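Local coordinates for putative bacterial transcription regulation protein (Staphylococcus aureus, PDB 3LUR) that probably binds small-molecule effectors through an effector-binding domain and so regulates transcription, at residues A[33-38]-A[136-141]; A[100-105]-A[111-116]. All coordinates share one frame; numbering follows the deposited sequence. Where two conformers were deposited one is given.

Contact 1: A[33-38]-A[136-141]; sequences GFWQRC and ELYQDG. With EDO (1,2-ethanediol), chain E; EDO (1,2-ethanediol), chain H; EDO (1,2-ethanediol), chain F.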
# COMPACT_ATOMS: atom_id res chain seq x y z
N GLY A 33 -5.40 5.88 -12.11
CA GLY A 33 -6.44 5.36 -12.96
C GLY A 33 -7.02 4.06 -12.43
O GLY A 33 -8.21 3.81 -12.58
N PHE A 34 -6.17 3.23 -11.83
CA PHE A 34 -6.61 1.98 -11.26
C PHE A 34 -7.56 2.25 -10.10
O PHE A 34 -8.62 1.62 -10.00
CB PHE A 34 -5.38 1.16 -10.86
CG PHE A 34 -5.67 -0.14 -10.18
CD1 PHE A 34 -6.81 -0.87 -10.46
CD2 PHE A 34 -4.70 -0.71 -9.34
CE1 PHE A 34 -7.04 -2.09 -9.82
CE2 PHE A 34 -4.92 -1.92 -8.73
CZ PHE A 34 -6.08 -2.62 -8.97
N TRP A 35 -7.20 3.21 -9.22
CA TRP A 35 -8.10 3.62 -8.16
C TRP A 35 -9.41 4.17 -8.73
O TRP A 35 -10.50 3.85 -8.24
CB TRP A 35 -7.47 4.71 -7.27
CG TRP A 35 -6.52 4.21 -6.28
CD1 TRP A 35 -5.17 4.20 -6.37
CD2 TRP A 35 -6.84 3.64 -5.01
NE1 TRP A 35 -4.62 3.67 -5.25
CE2 TRP A 35 -5.62 3.33 -4.38
CE3 TRP A 35 -8.04 3.36 -4.34
CZ2 TRP A 35 -5.56 2.73 -3.13
CZ3 TRP A 35 -7.97 2.79 -3.09
CH2 TRP A 35 -6.74 2.47 -2.50
N GLN A 36 -9.31 4.99 -9.78
CA GLN A 36 -10.50 5.58 -10.40
C GLN A 36 -11.45 4.47 -10.90
O GLN A 36 -12.67 4.51 -10.66
CB GLN A 36 -10.12 6.52 -11.56
CG GLN A 36 -11.30 7.19 -12.24
CD GLN A 36 -10.90 8.19 -13.33
OE1 GLN A 36 -9.72 8.38 -13.64
NE2 GLN A 36 -11.90 8.83 -13.93
N ARG A 37 -10.89 3.50 -11.60
CA ARG A 37 -11.69 2.38 -12.12
C ARG A 37 -12.33 1.57 -10.98
O ARG A 37 -13.50 1.28 -11.04
CB ARG A 37 -10.84 1.49 -13.05
CG ARG A 37 -10.54 2.20 -14.39
CD ARG A 37 -9.67 1.41 -15.35
NE ARG A 37 -8.24 1.48 -15.07
CZ ARG A 37 -7.52 0.55 -14.44
NH1 ARG A 37 -8.08 -0.57 -13.97
NH2 ARG A 37 -6.21 0.73 -14.29
N CYS A 38 -11.57 1.23 -9.95
CA CYS A 38 -12.14 0.50 -8.79
C CYS A 38 -13.28 1.27 -8.16
O CYS A 38 -14.30 0.69 -7.80
CB CYS A 38 -11.12 0.22 -7.73
SG CYS A 38 -9.86 -1.00 -8.22
N GLU A 136 0.82 1.82 0.97
CA GLU A 136 0.22 3.09 1.31
C GLU A 136 -1.05 2.72 2.05
O GLU A 136 -1.77 1.82 1.63
CB GLU A 136 -0.13 3.84 0.03
CG GLU A 136 1.04 4.07 -0.89
CD GLU A 136 0.67 4.15 -2.36
OE1 GLU A 136 -0.52 4.22 -2.73
OE2 GLU A 136 1.61 4.14 -3.15
N LEU A 137 -1.36 3.41 3.13
CA LEU A 137 -2.58 3.14 3.86
C LEU A 137 -3.39 4.43 3.91
O LEU A 137 -2.91 5.48 4.42
CB LEU A 137 -2.27 2.61 5.26
CG LEU A 137 -3.46 2.25 6.16
CD1 LEU A 137 -4.26 1.06 5.55
CD2 LEU A 137 -3.04 1.97 7.60
N TYR A 138 -4.62 4.33 3.40
CA TYR A 138 -5.54 5.48 3.26
C TYR A 138 -6.74 5.45 4.20
O TYR A 138 -7.63 4.63 4.06
CB TYR A 138 -6.05 5.55 1.82
CG TYR A 138 -4.97 5.73 0.78
CD1 TYR A 138 -4.48 6.99 0.49
CD2 TYR A 138 -4.44 4.65 0.09
CE1 TYR A 138 -3.50 7.16 -0.46
CE2 TYR A 138 -3.47 4.81 -0.84
CZ TYR A 138 -2.98 6.07 -1.10
OH TYR A 138 -1.98 6.22 -2.04
N GLN A 139 -6.73 6.35 5.17
CA GLN A 139 -7.84 6.57 6.07
C GLN A 139 -8.90 7.33 5.30
O GLN A 139 -8.61 7.89 4.21
CB GLN A 139 -7.38 7.41 7.26
CG GLN A 139 -6.87 8.81 6.87
CD GLN A 139 -6.39 9.61 8.05
OE1 GLN A 139 -7.09 9.74 9.04
NE2 GLN A 139 -5.17 10.14 7.96
N ASP A 140 -10.10 7.36 5.86
CA ASP A 140 -11.15 8.14 5.28
C ASP A 140 -10.79 9.61 5.52
O ASP A 140 -10.09 9.94 6.49
CB ASP A 140 -12.49 7.79 5.90
CG ASP A 140 -13.66 8.23 5.05
OD1 ASP A 140 -13.46 8.65 3.89
OD2 ASP A 140 -14.79 8.11 5.53
N GLY A 141 -11.31 10.47 4.67
CA GLY A 141 -11.10 11.89 4.77
C GLY A 141 -11.20 12.53 3.39
O GLY A 141 -11.78 11.93 2.46
C1 EDO E . -9.66 5.51 9.28
O1 EDO E . -10.57 6.23 8.42
C2 EDO E . -9.71 6.11 10.68
O2 EDO E . -9.19 7.46 10.70
C1 EDO H . -11.99 4.56 4.45
O1 EDO H . -10.73 4.41 3.76
C2 EDO H . -11.80 4.26 5.94
O2 EDO H . -11.59 2.86 6.16
C1 EDO F . -10.51 -2.02 -11.86
O1 EDO F . -10.57 -1.98 -13.30
C2 EDO F . -10.57 -3.46 -11.38
O2 EDO F . -11.65 -4.13 -12.04
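Two rings carry this contact: W35, on helix 24-41, and Y138, at the end of strand 134-138. The benzo end of the indole comes up beside the phenol, with W35 CZ2 3.7 Å from Y138 CE2 and 3.9 Å from Y138 CD2. The rings meet obliquely, their planes turned 77° apart and the centroid of the six-membered indole ring 5.4 Å from that of Y138. On the helix side, W35 CG lies anti to its carbonyl carbon (chi1 -80°), which sends the indole out toward the strand. The CA atoms of W35 and Y138 are 11.9 Å apart, and the two rings span that distance.

In the fold, this lays helix 24-41 against a six-stranded antiparallel barrel, consistent with the effector-binding family (SHS2 clan) to which the sequence belongs. I58 on the neighbouring strand 58-64 touches both aromatic residues.

A hydrogen bond holds the phenol oxygen: Y138 OH donates to E136 OE1 at 2.6 Å, arriving 50° out of the carboxylate plane. The same OE1 is hydrogen-bonded to the hydroxyl of Y72, which also bonds W35 NE1, so Y72 joins the indole to the carboxylate that fixes Y138.

Ethanediols, probably from the crystallisation liquor, decorate the outer ends. One takes a bond from R37 NH1 to its O1 (2.9 Å), at the guanidinium edge, while E19 forms a salt bridge with the same nitrogen. Another accepts from D140 N at its O1, 2.8 Å away and nearly straight.

Contact 2: A[100-105]-A[111-116]; sequences FEAQGA and QQKMEE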
# COMPACT_ATOMS: atom_id res chain seq x y z
N PHE A 100 6.02 5.97 7.56
CA PHE A 100 6.21 7.38 7.24
C PHE A 100 4.85 7.98 6.96
O PHE A 100 3.88 7.25 6.80
CB PHE A 100 7.07 7.54 5.99
CG PHE A 100 8.41 6.89 6.10
CD1 PHE A 100 8.55 5.55 5.85
CD2 PHE A 100 9.53 7.64 6.42
CE1 PHE A 100 9.80 4.93 5.95
CE2 PHE A 100 10.78 7.04 6.53
CZ PHE A 100 10.92 5.70 6.29
N GLU A 101 4.78 9.31 6.94
CA GLU A 101 3.56 10.03 6.59
C GLU A 101 3.81 10.93 5.39
O GLU A 101 4.84 11.64 5.31
CB GLU A 101 3.04 10.85 7.76
CG GLU A 101 2.39 10.01 8.85
CD GLU A 101 1.73 10.85 9.95
OE1 GLU A 101 2.00 12.06 10.04
OE2 GLU A 101 0.90 10.28 10.71
N ALA A 102 2.91 10.85 4.43
CA ALA A 102 2.88 11.75 3.30
C ALA A 102 1.73 12.68 3.57
O ALA A 102 0.63 12.22 3.84
CB ALA A 102 2.65 11.00 2.01
N GLN A 103 1.97 13.97 3.55
CA GLN A 103 0.89 14.91 3.73
C GLN A 103 0.65 15.67 2.45
O GLN A 103 1.53 16.38 1.95
CB GLN A 103 1.16 15.87 4.90
CG GLN A 103 -0.07 16.71 5.20
CD GLN A 103 0.01 17.49 6.47
OE1 GLN A 103 1.03 18.08 6.77
NE2 GLN A 103 -1.13 17.60 7.19
N GLY A 104 -0.56 15.56 1.94
CA GLY A 104 -0.90 16.24 0.72
C GLY A 104 -1.89 15.48 -0.11
O GLY A 104 -2.31 14.40 0.24
N ALA A 105 -2.24 16.10 -1.24
CA ALA A 105 -3.26 15.61 -2.15
C ALA A 105 -2.84 14.32 -2.81
O ALA A 105 -1.70 14.18 -3.25
CB ALA A 105 -3.58 16.69 -3.22
N GLN A 111 3.11 9.97 -4.12
CA GLN A 111 4.19 9.55 -4.99
C GLN A 111 5.46 10.35 -4.71
O GLN A 111 6.56 9.76 -4.71
CB GLN A 111 3.74 9.55 -6.44
CG GLN A 111 2.60 8.53 -6.64
CD GLN A 111 2.21 8.33 -8.09
OE1 GLN A 111 2.69 9.03 -8.98
NE2 GLN A 111 1.34 7.35 -8.33
N GLN A 112 5.34 11.64 -4.38
CA GLN A 112 6.51 12.44 -3.99
C GLN A 112 7.14 11.86 -2.75
O GLN A 112 8.36 11.67 -2.69
CB GLN A 112 6.13 13.88 -3.70
CG GLN A 112 7.36 14.85 -3.51
CD GLN A 112 7.98 14.90 -2.08
OE1 GLN A 112 7.42 14.39 -1.07
NE2 GLN A 112 9.14 15.56 -2.00
N LYS A 113 6.31 11.56 -1.76
CA LYS A 113 6.84 11.02 -0.52
C LYS A 113 7.43 9.64 -0.71
O LYS A 113 8.44 9.31 -0.10
CB LYS A 113 5.76 10.95 0.56
CG LYS A 113 6.30 10.57 1.95
CD LYS A 113 7.20 11.64 2.54
CE LYS A 113 7.67 11.24 3.93
NZ LYS A 113 8.16 12.36 4.71
N MSE A 114 6.82 8.83 -1.57
CA MSE A 114 7.31 7.50 -1.80
C MSE A 114 8.71 7.59 -2.43
O MSE A 114 9.63 6.84 -2.06
CB MSE A 114 6.34 6.71 -2.69
CG MSE A 114 6.80 5.28 -2.92
SE MSE A 114 6.83 4.25 -1.25
CE MSE A 114 4.94 3.89 -1.14
N GLU A 115 8.90 8.52 -3.35
CA GLU A 115 10.22 8.72 -3.93
C GLU A 115 11.24 9.13 -2.85
O GLU A 115 12.38 8.64 -2.85
CB GLU A 115 10.17 9.78 -5.01
CG GLU A 115 11.52 10.04 -5.62
N GLU A 116 10.84 10.01 -1.93
CA GLU A 116 11.73 10.44 -0.84
C GLU A 116 12.07 9.22 0.03
O GLU A 116 13.23 9.02 0.40
CB GLU A 116 11.10 11.50 0.06
CG GLU A 116 10.61 12.76 -0.65
CD GLU A 116 11.72 13.63 -1.18
OE1 GLU A 116 12.89 13.21 -1.20
OE2 GLU A 116 11.43 14.79 -1.54
O HOH W 1 7.36 10.77 7.50
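K113 meets F100 behind the ring rather than on it: K113 CE comes to 4.3 Å from F100 CB, and the F100 side chain also touches M154 and M2. The flat group that K113 does address is the peptide carbonyl of E101, where the lysine's CE rises out of the peptide plane to lie 3.2 Å from E101 O.

This is the strand-to-helix step of a beta-alpha-beta crossover. Strand 88-103 leads into helix 108-124, which turns back across the barrel wall, and strand 134-138 then runs parallel to the first with strand 149-156 between them. The short segments run at 145° to each other, their axes 8.1 Å apart at closest approach.

At the foot of the lysine the fit is tight, A102 CB standing only 3.4 Å from K113 CB. From there the chain leaves with CG anti to the backbone N (chi1 -172°) and bends at the next bond (chi2 67°), which lays its methylenes along the strand backbone over E101. The ammonium has a weak hydrogen bond to the carbonyl of G1. It also reaches a water, weakly, at 3.3 Å from K113 NZ, and that water accepts a firmer bond from E101 N at 3.0 Å.

Overall arrangement
The two contacts set different helices against one barrel, with their centres about 14 Å apart. Helix 108-124, which supplies 111-116 in contact 2, runs on through a loop into strand 134-138, which supplies 136-138 in contact 1. They touch through M114, a selenomethionine turned away from the strand of contact 2: its CE packs 3.9 Å from E136 OE2, on the carboxylate that also holds Y138. A tetraethylene glycol, probably from the crystallisation liquor, lies about 4 Å from the side chain of W35, so contact 1 may border a pocket, consistent with an effector-binding role. Contact 2 instead joins a barrel strand, 88-103, to the helix that follows it in the chain, 108-124.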